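Local coordinates for protein DMATS type aromatic prenyltransferase (Streptomyces coelicolor, PDB 6ZS0) that probably catalyses transfer of a dimethylallyl group to the C5 position of the tryptophan indole ring, as a barrel-shaped aromatic prenyltransferase, at residues Arg307-Leu312 with Ala341-Glu346. Numbering follows the deposited sequence.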
ATOM      1  N   ARG A 307       4.537  11.507 -15.475  1.00 24.18           N
ATOM      2  CA  ARG A 307       5.514  12.360 -14.759  1.00 25.26           C
ATOM      3  C   ARG A 307       5.948  11.673 -13.459  1.00 23.66           C
ATOM      4  O   ARG A 307       7.122  11.819 -13.093  1.00 23.68           O
ATOM      5  CB  ARG A 307       4.928  13.740 -14.476  1.00 27.87           C
ATOM      6  CG  ARG A 307       4.678  14.533 -15.750  1.00 30.94           C
ATOM      7  CD  ARG A 307       4.320  15.980 -15.480  1.00 34.42           C
ATOM      8  NE  ARG A 307       2.896  16.217 -15.687  1.00 38.46           N
ATOM      9  CZ  ARG A 307       2.045  16.701 -14.780  1.00 40.87           C
ATOM     10  NH1 ARG A 307       2.450  17.025 -13.553  1.00 42.37           N
ATOM     11  NH2 ARG A 307       0.778  16.867 -15.117  1.00 42.59           N
ATOM     12  N   ALA A 308       5.031  10.959 -12.795  1.00 22.41           N
ATOM     13  CA  ALA A 308       5.321  10.271 -11.515  1.00 21.92           C
ATOM     14  C   ALA A 308       6.423   9.236 -11.742  1.00 22.07           C
ATOM     15  O   ALA A 308       7.338   9.165 -10.941  1.00 22.01           O
ATOM     16  CB  ALA A 308       4.067   9.646 -10.974  1.00 21.51           C
ATOM     17  N   LEU A 309       6.332   8.426 -12.789  1.00 22.25           N
ATOM     18  CA  LEU A 309       7.383   7.425 -13.054  1.00 23.94           C
ATOM     19  C   LEU A 309       8.742   8.106 -13.251  1.00 23.84           C
ATOM     20  O   LEU A 309       9.703   7.643 -12.651  1.00 24.04           O
ATOM     21  CB  LEU A 309       6.995   6.509 -14.216  1.00 25.00           C
ATOM     22  CG  LEU A 309       6.445   5.176 -13.738  1.00 26.93           C
ATOM     23  CD1 LEU A 309       5.164   5.406 -12.950  1.00 27.27           C
ATOM     24  CD2 LEU A 309       6.220   4.216 -14.898  1.00 27.71           C
ATOM     25  N   ALA A 310       8.826   9.197 -14.006  1.00 24.01           N
ATOM     26  CA  ALA A 310      10.112   9.902 -14.232  1.00 24.90           C
ATOM     27  C   ALA A 310      10.633  10.494 -12.912  1.00 25.61           C
ATOM     28  O   ALA A 310      11.855  10.515 -12.730  1.00 27.77           O
ATOM     29  CB  ALA A 310       9.938  10.934 -15.327  1.00 25.00           C
ATOM     30  N   ALA A 311       9.751  10.920 -12.007  1.00 24.95           N
ATOM     31  CA  ALA A 311      10.089  11.387 -10.642  1.00 25.01           C
ATOM     32  C   ALA A 311      10.763  10.276  -9.834  1.00 25.59           C
ATOM     33  O   ALA A 311      11.709  10.578  -9.087  1.00 26.13           O
ATOM     34  CB  ALA A 311       8.852  11.875  -9.936  1.00 25.36           C
ATOM     35  N   LEU A 312      10.268   9.043  -9.926  1.00 25.69           N
ATOM     36  CA  LEU A 312      10.835   7.888  -9.171  1.00 26.21           C
ATOM     37  C   LEU A 312      12.267   7.666  -9.633  1.00 26.54           C
ATOM     38  O   LEU A 312      13.145   7.470  -8.790  1.00 26.41           O
ATOM     39  CB  LEU A 312      10.050   6.608  -9.460  1.00 26.55           C
ATOM     40  CG  LEU A 312       8.674   6.449  -8.831  1.00 27.32           C
ATOM     41  CD1 LEU A 312       7.935   5.303  -9.517  1.00 27.38           C
ATOM     42  CD2 LEU A 312       8.778   6.197  -7.341  1.00 28.09           C
ATOM     43  N   ALA A 341      -2.216   3.711  -8.356  1.00 17.03           N
ATOM     44  CA  ALA A 341      -0.957   3.111  -8.834  1.00 16.67           C
ATOM     45  C   ALA A 341      -0.016   3.055  -7.652  1.00 16.41           C
ATOM     46  O   ALA A 341       0.221   4.077  -7.052  1.00 16.16           O
ATOM     47  CB  ALA A 341      -0.370   3.903  -9.984  1.00 16.83           C
ATOM     48  N   TYR A 342       0.467   1.846  -7.338  1.00 17.03           N
ATOM     49  CA  TYR A 342       1.492   1.614  -6.300  1.00 16.85           C
ATOM     50  C   TYR A 342       2.842   1.635  -6.993  1.00 16.48           C
ATOM     51  O   TYR A 342       3.044   0.839  -7.938  1.00 16.24           O
ATOM     52  CB  TYR A 342       1.188   0.320  -5.533  1.00 17.46           C
ATOM     53  CG  TYR A 342      -0.081   0.466  -4.751  1.00 18.25           C
ATOM     54  CD1 TYR A 342      -1.312   0.299  -5.369  1.00 19.17           C
ATOM     55  CD2 TYR A 342      -0.073   0.939  -3.459  1.00 18.72           C
ATOM     56  CE1 TYR A 342      -2.500   0.517  -4.696  1.00 19.80           C
ATOM     57  CE2 TYR A 342      -1.249   1.171  -2.772  1.00 19.39           C
ATOM     58  CZ  TYR A 342      -2.465   0.979  -3.394  1.00 20.29           C
ATOM     59  OH  TYR A 342      -3.629   1.225  -2.712  1.00 22.32           O
ATOM     60  N   LEU A 343       3.732   2.501  -6.525  1.00 16.32           N
ATOM     61  CA  LEU A 343       5.005   2.829  -7.199  1.00 17.07           C
ATOM     62  C   LEU A 343       6.186   2.396  -6.335  1.00 16.96           C
ATOM     63  O   LEU A 343       6.300   2.845  -5.167  1.00 16.48           O
ATOM     64  CB  LEU A 343       5.052   4.326  -7.493  1.00 17.75           C
ATOM     65  CG  LEU A 343       3.858   4.849  -8.296  1.00 18.61           C
ATOM     66  CD1 LEU A 343       3.902   6.373  -8.441  1.00 19.09           C
ATOM     67  CD2 LEU A 343       3.747   4.176  -9.648  1.00 19.17           C
ATOM     68  N   SER A 344       7.046   1.581  -6.921  1.00 17.29           N
ATOM     69  CA  SER A 344       8.211   0.984  -6.256  1.00 17.49           C
ATOM     70  C   SER A 344       9.320   2.027  -6.115  1.00 17.02           C
ATOM     71  O   SER A 344       9.632   2.699  -7.088  1.00 17.85           O
ATOM     72  CB  SER A 344       8.688  -0.222  -7.049  1.00 18.33           C
ATOM     73  OG  SER A 344       7.692  -1.248  -7.058  1.00 19.54           O
ATOM     74  N   SER A 345       9.961   2.114  -4.960  1.00 16.05           N
ATOM     75  CA  SER A 345      11.122   3.003  -4.760  1.00 15.82           C
ATOM     76  C   SER A 345      12.354   2.470  -5.509  1.00 16.18           C
ATOM     77  O   SER A 345      13.084   3.246  -6.094  1.00 16.06           O
ATOM     78  CB  SER A 345      11.375   3.200  -3.289  1.00 15.31           C
ATOM     79  OG  SER A 345      12.642   3.797  -3.093  1.00 15.22           O
ATOM     80  N   GLU A 346      12.598   1.166  -5.474  1.00 17.00           N
ATOM     81  CA  GLU A 346      13.736   0.496  -6.172  1.00 18.14           C
ATOM     82  C   GLU A 346      15.066   1.110  -5.710  1.00 17.51           C
ATOM     83  O   GLU A 346      15.988   1.247  -6.512  1.00 17.50           O
ATOM     84  CB  GLU A 346      13.455   0.496  -7.683  1.00 20.21           C
ATOM     85  CG  GLU A 346      12.257  -0.402  -8.012  1.00 22.31           C
ATOM     86  CD  GLU A 346      12.105  -0.904  -9.433  1.00 24.79           C
ATOM     87  OE1 GLU A 346      12.977  -0.628 -10.243  1.00 27.03           O
ATOM     88  OE2 GLU A 346      11.091  -1.574  -9.710  1.00 27.42           O
TER
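Both methyls of Leu312 approach the carbonyl oxygen of the flat Ser344-Ser345 peptide from the same side of its plane, CD2 steeply above it and CD1 lower and more to the side. Leu312 CD2 is the nearer, 3.6 Å from Ser344 O. Leu312 CD1 reaches back along the strand to lie 3.7 Å from Leu343 CB. The rest of the contact has no flat group; it is methyl against methyl, built round Leu343. Its CG stands beside the backbone N, anti to the carbonyl carbon (chi1 -55°), and from there the two branches part. Leu343 CD1 goes to Ala308 CB at 4.1 Å, while Leu343 CD2 meets Leu309 CD1 at 3.8 Å. Leu309 and Leu312 each cross Leu343 at about a right angle. The axes of helix segment 307-312 and strand segment 341-344 run nearly parallel, 19° apart and 9.6 Å from each other at closest approach, and Ala308, Leu309 and, one turn on, Leu312 all meet the same strand leucine. The helix also touches the neighbouring strands of the closed antiparallel barrel: Ala308 and Leu312 touch Leu68 and Phe66 of strand 64-70, respectively, and Leu309 touches Ile324 of strand 324-332. Leu17 of helix 6-20 packs on Ala308 and Leu312 as well. This is the outer helical layer against the barrel wall, the alpha-beta-beta-alpha design of ABBA prenyltransferases. Ser344 OG is hydrogen-bonded to Gly322 O, so the hydroxyl takes no part in the contact with the helix. Chemically, then, the two segments are joined by dispersion and by exclusion of water, and Ser344 O is buried against Leu312 without a polar partner in the model, which probably carries some desolvation cost, offset by the apolar packing.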